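Local coordinates for NTP_transf_2 domain-containing protein (PDB 6WT9), which synthesises the second messenger c-di-GMP from two GTP molecules as the CD-NTase of a CBASS antiphage defence system, at residues N39-I45 with N346-Y350; L161-I167 with I176-K181. All coordinates share one frame; numbering follows the deposited sequence.

Contact 1 of 2, residues N39-I45 with N346-Y350; sequences NDVLKYI and NLQSY
N39 holds its amide out opposite the backbone N (chi1 -159°), which brings ND2 to the Y350 hydroxyl. Y350 CG lies beside its own backbone N, opposite the carbonyl carbon, and the side chain reaches back from the opposite direction. N39 ND2 donates a hydrogen bond to Y350 OH at 3.1 Å, with an N-H...O angle of 155°. The hydroxyl lies close to the amide plane of N39. Amide and ring are nearly perpendicular, 83° apart, and the amide group also packs against the hydroxyl-bearing end of the ring.

N39 is the N-cap residue of helix 40-49. The contact therefore joins the start of this helix to helix 327-347 and the last residues of the chain. Y350 N bonds to L347 O at 2.9 Å. Y350 points toward helix 40-49, and the end of L347 reaches it with CD1.

Next to the polar pair the contact is apolar. V41 CG1 meets Y350 CE2 at 3.5 Å. L42 CD2 lies over one ring face and also touches L347 CD1 at 3.7 Å, the two leucines crossing at about a right angle. I45 CD1 reaches the same L347 CD1 at 3.9 Å. V292 of helix 291-304 packs against both I45 and L347. N346 ND2 bonds to Y6 OH of helix 6-17.

Contact 2 of 2, residues L161-I167 with I176-K181; sequences LSSVYEI and IKITNK
This contact belongs to the mixed beta sheet of the nucleotidyltransferase fold. Helix 147-164 ends here, and the chain turns into strand 167-169, which pairs antiparallel with strand 176-180. L161 in the last turn of the helix and Y165 just after it meet I176, I178 and N180 of the strand.

I178 CD1 stands almost directly above the centre of the Y165 ring, 3.7 Å from the centroid and 8° off the ring normal. This is a CH-pi contact. V164 CG1 covers the opposite face, so the ring is clamped between two aliphatic groups. I178 CG1 lies between its backbone N and carbonyl carbon (chi1 68°), which turns CG2 toward L161 CB at 4.0 Å. A chi2 of 99°, away from the usual staggered values, then carries CD1 over the ring. L161 CD1 goes on to I176 CG2.

N180 ND2 is near the ring plane, at the Y165 edge. One water bridges the two side chains, 2.9 Å from Y165 OH and accepting from N180 ND2 at 3.2 Å. N180 OD1 is held by M183 N.

T179 N donates to I167 O at 3.1 Å. I167 CG2 packs against T179 OG1, whose hydrogen-bond partner is D186. I167 CD1 lies across the K181 chain, 3.8 Å from K181 CD. E166 OE2 and K181 NZ are 4.3 Å apart, too far for a salt bridge, though their charges may still attract.

V67 of helix 54-71 touches both Y165 and I178. C168 of strand 167-169 and I189 of strand 185-194 pack against L161 and I178. Strand 176-180 thus lies between strands 167-169 and 185-194, with the end of helix 147-164 packed against I176 and I178.

Contacts 1 and 2 lie on opposite sides of the chain's centre, their own centres about 43 Å apart. They share no helix or strand. Both are partly buried: V41, L42, I45 and L347 in contact 1 and L161, Y165, I176, I178 and N180 in contact 2 are buried, while Y350, E166, I167 and K181 are exposed. Contact 1 joins segments far apart in sequence, and its one direct hydrogen bond is between side chains. Contact 2 is local in sequence and joins a helix end to a sheet; there the direct bond is between backbones. In contact 1 the tyrosine hydroxyl bonds an asparagine directly, in contact 2 through a water.

Contact 1 of 2, residues N39-I45 with N346-Y350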
ATOM      1  N   ASN A  39       2.115 -14.979 -24.736  1.00 40.93           N
ATOM      2  CA  ASN A  39       3.440 -14.599 -24.251  1.00 40.02           C
ATOM      3  C   ASN A  39       3.352 -14.410 -22.742  1.00 35.53           C
ATOM      4  O   ASN A  39       2.805 -13.408 -22.272  1.00 36.74           O
ATOM      5  CB  ASN A  39       3.938 -13.333 -24.940  1.00 41.83           C
ATOM      6  CG  ASN A  39       5.441 -13.185 -24.854  1.00 51.78           C
ATOM      7  OD1 ASN A  39       5.963 -12.590 -23.916  1.00 53.78           O
ATOM      8  ND2 ASN A  39       6.146 -13.738 -25.832  1.00 61.47           N
ATOM      9  N   ASP A  40       3.909 -15.362 -21.993  1.00 30.78           N
ATOM     10  CA  ASP A  40       3.672 -15.414 -20.554  1.00 25.49           C
ATOM     11  C   ASP A  40       4.378 -14.291 -19.804  1.00 22.43           C
ATOM     12  O   ASP A  40       3.853 -13.800 -18.798  1.00 24.08           O
ATOM     13  CB  ASP A  40       4.107 -16.773 -20.005  1.00 27.16           C
ATOM     14  CG  ASP A  40       3.308 -17.921 -20.592  1.00 35.64           C
ATOM     15  OD1 ASP A  40       2.102 -17.736 -20.851  1.00 37.96           O
ATOM     16  OD2 ASP A  40       3.888 -19.008 -20.792  1.00 39.79           O
ATOM     17  N   VAL A  41       5.563 -13.874 -20.258  1.00 17.32           N
ATOM     18  CA  VAL A  41       6.289 -12.849 -19.514  1.00 11.28           C
ATOM     19  C   VAL A  41       5.593 -11.499 -19.633  1.00 12.68           C
ATOM     20  O   VAL A  41       5.587 -10.713 -18.679  1.00 21.41           O
ATOM     21  CB  VAL A  41       7.761 -12.781 -19.968  1.00 18.72           C
ATOM     22  CG1 VAL A  41       7.870 -12.302 -21.403  1.00 25.66           C
ATOM     23  CG2 VAL A  41       8.568 -11.885 -19.037  1.00 23.17           C
ATOM     24  N   LEU A  42       4.975 -11.213 -20.782  1.00 11.99           N
ATOM     25  CA  LEU A  42       4.226  -9.968 -20.920  1.00 12.43           C
ATOM     26  C   LEU A  42       2.935 -10.000 -20.114  1.00 14.54           C
ATOM     27  O   LEU A  42       2.504  -8.961 -19.602  1.00 14.80           O
ATOM     28  CB  LEU A  42       3.920  -9.687 -22.393  1.00 12.76           C
ATOM     29  CG  LEU A  42       5.103  -9.575 -23.354  1.00 13.26           C
ATOM     30  CD1 LEU A  42       4.619  -9.194 -24.743  1.00 12.81           C
ATOM     31  CD2 LEU A  42       6.136  -8.577 -22.845  1.00 15.91           C
ATOM     32  N   LYS A  43       2.305 -11.172 -20.000  1.00 15.80           N
ATOM     33  CA  LYS A  43       1.097 -11.296 -19.189  1.00 11.77           C
ATOM     34  C   LYS A  43       1.395 -11.006 -17.725  1.00 16.42           C
ATOM     35  O   LYS A  43       0.662 -10.263 -17.063  1.00 18.49           O
ATOM     36  CB  LYS A  43       0.503 -12.698 -19.329  1.00 10.26           C
ATOM     37  CG  LYS A  43       0.021 -13.075 -20.715  1.00 27.82           C
ATOM     38  CD  LYS A  43      -0.539 -14.490 -20.693  1.00 27.21           C
ATOM     39  CE  LYS A  43      -1.038 -14.930 -22.054  1.00 35.34           C
ATOM     40  NZ  LYS A  43      -1.612 -16.304 -21.994  1.00 38.33           N
ATOM     41  N   TYR A  44       2.470 -11.599 -17.202  1.00 15.08           N
ATOM     42  CA  TYR A  44       2.808 -11.426 -15.795  1.00 14.18           C
ATOM     43  C   TYR A  44       3.156  -9.978 -15.486  1.00 13.66           C
ATOM     44  O   TYR A  44       2.703  -9.428 -14.475  1.00 23.62           O
ATOM     45  CB  TYR A  44       3.963 -12.357 -15.424  1.00 13.62           C
ATOM     46  CG  TYR A  44       4.433 -12.230 -13.994  1.00 21.39           C
ATOM     47  CD1 TYR A  44       3.663 -12.708 -12.944  1.00 21.53           C
ATOM     48  CD2 TYR A  44       5.654 -11.639 -13.695  1.00 21.72           C
ATOM     49  CE1 TYR A  44       4.090 -12.597 -11.636  1.00 21.33           C
ATOM     50  CE2 TYR A  44       6.091 -11.524 -12.391  1.00 24.25           C
ATOM     51  CZ  TYR A  44       5.306 -12.005 -11.365  1.00 21.56           C
ATOM     52  OH  TYR A  44       5.738 -11.891 -10.064  1.00 20.20           O
ATOM     53  N   ILE A  45       3.946  -9.338 -16.350  1.00 15.87           N
ATOM     54  CA  ILE A  45       4.332  -7.951 -16.119  1.00 10.49           C
ATOM     55  C   ILE A  45       3.121  -7.031 -16.212  1.00  8.11           C
ATOM     56  O   ILE A  45       2.941  -6.136 -15.378  1.00 13.59           O
ATOM     57  CB  ILE A  45       5.436  -7.535 -17.109  1.00 11.04           C
ATOM     58  CG1 ILE A  45       6.689  -8.389 -16.903  1.00 13.30           C
ATOM     59  CG2 ILE A  45       5.775  -6.061 -16.946  1.00 15.00           C
ATOM     60  CD1 ILE A  45       7.708  -8.242 -18.011  1.00 15.35           C
ATOM     61  N   ASN A 346      14.653 -11.088 -19.144  1.00 18.33           N
ATOM     62  CA  ASN A 346      13.682 -11.882 -19.888  1.00 21.09           C
ATOM     63  C   ASN A 346      12.765 -11.032 -20.757  1.00 19.70           C
ATOM     64  O   ASN A 346      12.047 -11.586 -21.596  1.00 18.75           O
ATOM     65  CB  ASN A 346      12.832 -12.721 -18.927  1.00 21.54           C
ATOM     66  CG  ASN A 346      13.666 -13.645 -18.060  1.00 24.14           C
ATOM     67  OD1 ASN A 346      14.795 -13.991 -18.409  1.00 27.52           O
ATOM     68  ND2 ASN A 346      13.113 -14.053 -16.924  1.00 19.62           N
ATOM     69  N   LEU A 347      12.780  -9.711 -20.587  1.00 24.38           N
ATOM     70  CA  LEU A 347      11.867  -8.810 -21.279  1.00 22.30           C
ATOM     71  C   LEU A 347      12.513  -8.049 -22.428  1.00 19.40           C
ATOM     72  O   LEU A 347      11.816  -7.687 -23.383  1.00 17.70           O
ATOM     73  CB  LEU A 347      11.278  -7.806 -20.280  1.00 20.75           C
ATOM     74  CG  LEU A 347      10.481  -6.607 -20.798  1.00 21.79           C
ATOM     75  CD1 LEU A 347       9.167  -7.057 -21.418  1.00 27.26           C
ATOM     76  CD2 LEU A 347      10.240  -5.603 -19.687  1.00 16.53           C
ATOM     77  N   GLN A 348      13.827  -7.814 -22.369  1.00 12.55           N
ATOM     78  CA  GLN A 348      14.476  -6.894 -23.300  1.00 17.34           C
ATOM     79  C   GLN A 348      14.321  -7.305 -24.760  1.00 18.35           C
ATOM     80  O   GLN A 348      14.411  -6.445 -25.643  1.00 21.36           O
ATOM     81  CB  GLN A 348      15.961  -6.759 -22.948  1.00 17.73           C
ATOM     82  CG  GLN A 348      16.710  -8.081 -22.858  1.00 17.43           C
ATOM     83  CD  GLN A 348      18.109  -7.919 -22.292  1.00 21.74           C
ATOM     84  OE1 GLN A 348      18.710  -6.848 -22.386  1.00 25.54           O
ATOM     85  NE2 GLN A 348      18.633  -8.982 -21.691  1.00 14.23           N
ATOM     86  N   SER A 349      14.081  -8.589 -25.041  1.00 18.69           N
ATOM     87  CA  SER A 349      13.917  -9.020 -26.426  1.00 25.70           C
ATOM     88  C   SER A 349      12.625  -8.505 -27.049  1.00 27.93           C
ATOM     89  O   SER A 349      12.508  -8.490 -28.279  1.00 27.87           O
ATOM     90  CB  SER A 349      13.960 -10.546 -26.514  1.00 35.25           C
ATOM     91  OG  SER A 349      12.891 -11.129 -25.788  1.00 46.45           O
ATOM     92  N   TYR A 350      11.655  -8.091 -26.233  1.00 22.22           N
ATOM     93  CA  TYR A 350      10.401  -7.535 -26.721  1.00 20.69           C
ATOM     94  C   TYR A 350      10.407  -6.015 -26.766  1.00 28.61           C
ATOM     95  O   TYR A 350       9.423  -5.419 -27.211  1.00 31.25           O
ATOM     96  CB  TYR A 350       9.232  -8.010 -25.850  1.00 19.35           C
ATOM     97  CG  TYR A 350       9.199  -9.501 -25.602  1.00 18.57           C
ATOM     98  CD1 TYR A 350       8.566 -10.359 -26.490  1.00 26.42           C
ATOM     99  CD2 TYR A 350       9.795 -10.050 -24.474  1.00 23.71           C
ATOM    100  CE1 TYR A 350       8.532 -11.721 -26.263  1.00 31.49           C
ATOM    101  CE2 TYR A 350       9.765 -11.409 -24.239  1.00 25.38           C
ATOM    102  CZ  TYR A 350       9.132 -12.241 -25.136  1.00 32.22           C
ATOM    103  OH  TYR A 350       9.101 -13.596 -24.903  1.00 38.16           O
TER

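Contact 2 of 2, residues L161-I167 with I176-K181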
ATOM      1  N   LEU A 161     -17.182  -3.104  18.714  1.00 24.22           N
ATOM      2  CA  LEU A 161     -16.754  -3.989  17.634  1.00 24.35           C
ATOM      3  C   LEU A 161     -16.818  -5.453  18.052  1.00 26.18           C
ATOM      4  O   LEU A 161     -17.239  -6.307  17.264  1.00 21.35           O
ATOM      5  CB  LEU A 161     -15.346  -3.614  17.174  1.00 23.54           C
ATOM      6  CG  LEU A 161     -15.239  -2.233  16.524  1.00 26.03           C
ATOM      7  CD1 LEU A 161     -13.800  -1.917  16.140  1.00 21.73           C
ATOM      8  CD2 LEU A 161     -16.160  -2.130  15.317  1.00 24.67           C
ATOM      9  N   SER A 162     -16.412  -5.765  19.286  1.00 33.16           N
ATOM     10  CA  SER A 162     -16.539  -7.135  19.775  1.00 36.51           C
ATOM     11  C   SER A 162     -17.992  -7.569  19.879  1.00 33.95           C
ATOM     12  O   SER A 162     -18.276  -8.771  19.847  1.00 38.18           O
ATOM     13  CB  SER A 162     -15.861  -7.283  21.139  1.00 38.31           C
ATOM     14  OG  SER A 162     -14.497  -6.907  21.073  1.00 45.99           O
ATOM     15  N   SER A 163     -18.915  -6.617  20.000  1.00 28.42           N
ATOM     16  CA  SER A 163     -20.336  -6.918  20.073  1.00 35.49           C
ATOM     17  C   SER A 163     -20.994  -7.044  18.706  1.00 36.44           C
ATOM     18  O   SER A 163     -22.069  -7.648  18.605  1.00 42.74           O
ATOM     19  CB  SER A 163     -21.054  -5.837  20.885  1.00 38.59           C
ATOM     20  OG  SER A 163     -22.435  -5.818  20.592  1.00 45.53           O
ATOM     21  N   VAL A 164     -20.383  -6.497  17.660  1.00 28.47           N
ATOM     22  CA  VAL A 164     -20.950  -6.535  16.319  1.00 29.38           C
ATOM     23  C   VAL A 164     -20.369  -7.676  15.492  1.00 29.69           C
ATOM     24  O   VAL A 164     -21.101  -8.366  14.783  1.00 37.48           O
ATOM     25  CB  VAL A 164     -20.739  -5.177  15.617  1.00 28.51           C
ATOM     26  CG1 VAL A 164     -21.033  -5.293  14.132  1.00 32.87           C
ATOM     27  CG2 VAL A 164     -21.620  -4.117  16.253  1.00 29.55           C
ATOM     28  N   TYR A 165     -19.062  -7.896  15.582  1.00 22.21           N
ATOM     29  CA  TYR A 165     -18.369  -8.874  14.755  1.00 25.47           C
ATOM     30  C   TYR A 165     -17.889 -10.032  15.617  1.00 26.66           C
ATOM     31  O   TYR A 165     -17.208  -9.820  16.626  1.00 29.48           O
ATOM     32  CB  TYR A 165     -17.188  -8.227  14.026  1.00 16.03           C
ATOM     33  CG  TYR A 165     -17.586  -7.080  13.127  1.00 14.22           C
ATOM     34  CD1 TYR A 165     -18.189  -7.315  11.898  1.00 13.80           C
ATOM     35  CD2 TYR A 165     -17.354  -5.763  13.502  1.00 14.50           C
ATOM     36  CE1 TYR A 165     -18.554  -6.272  11.070  1.00 13.92           C
ATOM     37  CE2 TYR A 165     -17.715  -4.712  12.678  1.00 13.20           C
ATOM     38  CZ  TYR A 165     -18.314  -4.975  11.462  1.00 14.51           C
ATOM     39  OH  TYR A 165     -18.679  -3.940  10.635  1.00 18.86           O
ATOM     40  N   GLU A 166     -18.246 -11.255  15.212  1.00 30.42           N
ATOM     41  CA  GLU A 166     -17.814 -12.439  15.950  1.00 40.58           C
ATOM     42  C   GLU A 166     -16.296 -12.553  15.968  1.00 37.49           C
ATOM     43  O   GLU A 166     -15.706 -12.944  16.982  1.00 36.33           O
ATOM     44  CB  GLU A 166     -18.438 -13.697  15.344  1.00 54.29           C
ATOM     45  CG  GLU A 166     -19.930 -13.865  15.606  1.00 67.87           C
ATOM     46  CD  GLU A 166     -20.788 -12.909  14.797  1.00 78.93           C
ATOM     47  OE1 GLU A 166     -21.975 -12.735  15.146  1.00 81.44           O
ATOM     48  OE2 GLU A 166     -20.277 -12.332  13.813  1.00 79.21           O
ATOM     49  N   ILE A 167     -15.648 -12.216  14.858  1.00 38.53           N
ATOM     50  CA  ILE A 167     -14.195 -12.227  14.753  1.00 37.27           C
ATOM     51  C   ILE A 167     -13.722 -10.801  15.015  1.00 34.62           C
ATOM     52  O   ILE A 167     -13.860  -9.919  14.162  1.00 36.00           O
ATOM     53  CB  ILE A 167     -13.729 -12.742  13.389  1.00 40.09           C
ATOM     54  CG1 ILE A 167     -14.309 -14.133  13.123  1.00 43.73           C
ATOM     55  CG2 ILE A 167     -12.209 -12.773  13.323  1.00 37.18           C
ATOM     56  CD1 ILE A 167     -13.955 -14.693  11.763  1.00 47.35           C
ATOM     57  N   ILE A 176      -7.304  -2.473  16.334  1.00 16.38           N
ATOM     58  CA  ILE A 176      -8.334  -3.498  16.447  1.00 18.05           C
ATOM     59  C   ILE A 176      -8.585  -4.056  15.055  1.00 23.39           C
ATOM     60  O   ILE A 176      -8.741  -3.294  14.095  1.00 29.50           O
ATOM     61  CB  ILE A 176      -9.631  -2.927  17.048  1.00 13.40           C
ATOM     62  CG1 ILE A 176      -9.349  -2.221  18.375  1.00 14.96           C
ATOM     63  CG2 ILE A 176     -10.666  -4.030  17.238  1.00 11.94           C
ATOM     64  CD1 ILE A 176     -10.575  -1.572  18.987  1.00 20.56           C
ATOM     65  N   LYS A 177      -8.624  -5.381  14.939  1.00 23.94           N
ATOM     66  CA  LYS A 177      -8.839  -6.046  13.660  1.00 28.69           C
ATOM     67  C   LYS A 177     -10.157  -6.803  13.714  1.00 23.14           C
ATOM     68  O   LYS A 177     -10.359  -7.639  14.600  1.00 22.48           O
ATOM     69  CB  LYS A 177      -7.686  -6.996  13.327  1.00 39.53           C
ATOM     70  CG  LYS A 177      -7.781  -7.610  11.938  1.00 50.49           C
ATOM     71  CD  LYS A 177      -6.543  -8.420  11.595  1.00 58.73           C
ATOM     72  CE  LYS A 177      -6.538  -8.823  10.129  1.00 63.74           C
ATOM     73  NZ  LYS A 177      -6.519  -7.636   9.226  1.00 65.61           N
ATOM     74  N   ILE A 178     -11.049  -6.509  12.768  1.00 15.37           N
ATOM     75  CA  ILE A 178     -12.341  -7.173  12.688  1.00 17.05           C
ATOM     76  C   ILE A 178     -12.439  -7.891  11.350  1.00 18.70           C
ATOM     77  O   ILE A 178     -11.715  -7.594  10.396  1.00 16.74           O
ATOM     78  CB  ILE A 178     -13.524  -6.195  12.867  1.00 19.19           C
ATOM     79  CG1 ILE A 178     -13.623  -5.224  11.684  1.00 17.26           C
ATOM     80  CG2 ILE A 178     -13.398  -5.439  14.182  1.00 16.93           C
ATOM     81  CD1 ILE A 178     -14.668  -5.611  10.641  1.00 12.82           C
ATOM     82  N   THR A 179     -13.364  -8.845  11.291  1.00 23.10           N
ATOM     83  CA  THR A 179     -13.661  -9.579  10.068  1.00 26.06           C
ATOM     84  C   THR A 179     -15.158  -9.504   9.816  1.00 23.43           C
ATOM     85  O   THR A 179     -15.952  -9.972  10.638  1.00 30.24           O
ATOM     86  CB  THR A 179     -13.208 -11.038  10.167  1.00 29.24           C
ATOM     87  OG1 THR A 179     -11.781 -11.090  10.285  1.00 30.98           O
ATOM     88  CG2 THR A 179     -13.642 -11.817   8.931  1.00 26.14           C
ATOM     89  N   ASN A 180     -15.538  -8.899   8.696  1.00 20.79           N
ATOM     90  CA  ASN A 180     -16.926  -8.910   8.244  1.00 23.48           C
ATOM     91  C   ASN A 180     -17.158 -10.245   7.549  1.00 26.41           C
ATOM     92  O   ASN A 180     -16.813 -10.417   6.378  1.00 23.67           O
ATOM     93  CB  ASN A 180     -17.199  -7.730   7.316  1.00 24.58           C
ATOM     94  CG  ASN A 180     -18.680  -7.537   7.027  1.00 25.84           C
ATOM     95  OD1 ASN A 180     -19.416  -8.499   6.809  1.00 29.49           O
ATOM     96  ND2 ASN A 180     -19.122  -6.283   7.023  1.00 14.45           N
ATOM     97  N   LYS A 181     -17.734 -11.206   8.278  1.00 28.63           N
ATOM     98  CA  LYS A 181     -17.916 -12.542   7.722  1.00 39.96           C
ATOM     99  C   LYS A 181     -18.913 -12.547   6.570  1.00 50.87           C
ATOM    100  O   LYS A 181     -18.845 -13.421   5.698  1.00 56.76           O
ATOM    101  CB  LYS A 181     -18.364 -13.515   8.814  1.00 43.53           C
ATOM    102  CG  LYS A 181     -17.393 -13.626   9.978  1.00 48.02           C
ATOM    103  CD  LYS A 181     -17.650 -14.880  10.801  1.00 51.64           C
ATOM    104  CE  LYS A 181     -19.083 -14.940  11.298  1.00 52.75           C
ATOM    105  NZ  LYS A 181     -19.330 -16.161  12.115  1.00 52.60           N
TER
HETATM  106  O   HOH W   1     -17.240  -3.905   8.074  1.00 18.24           O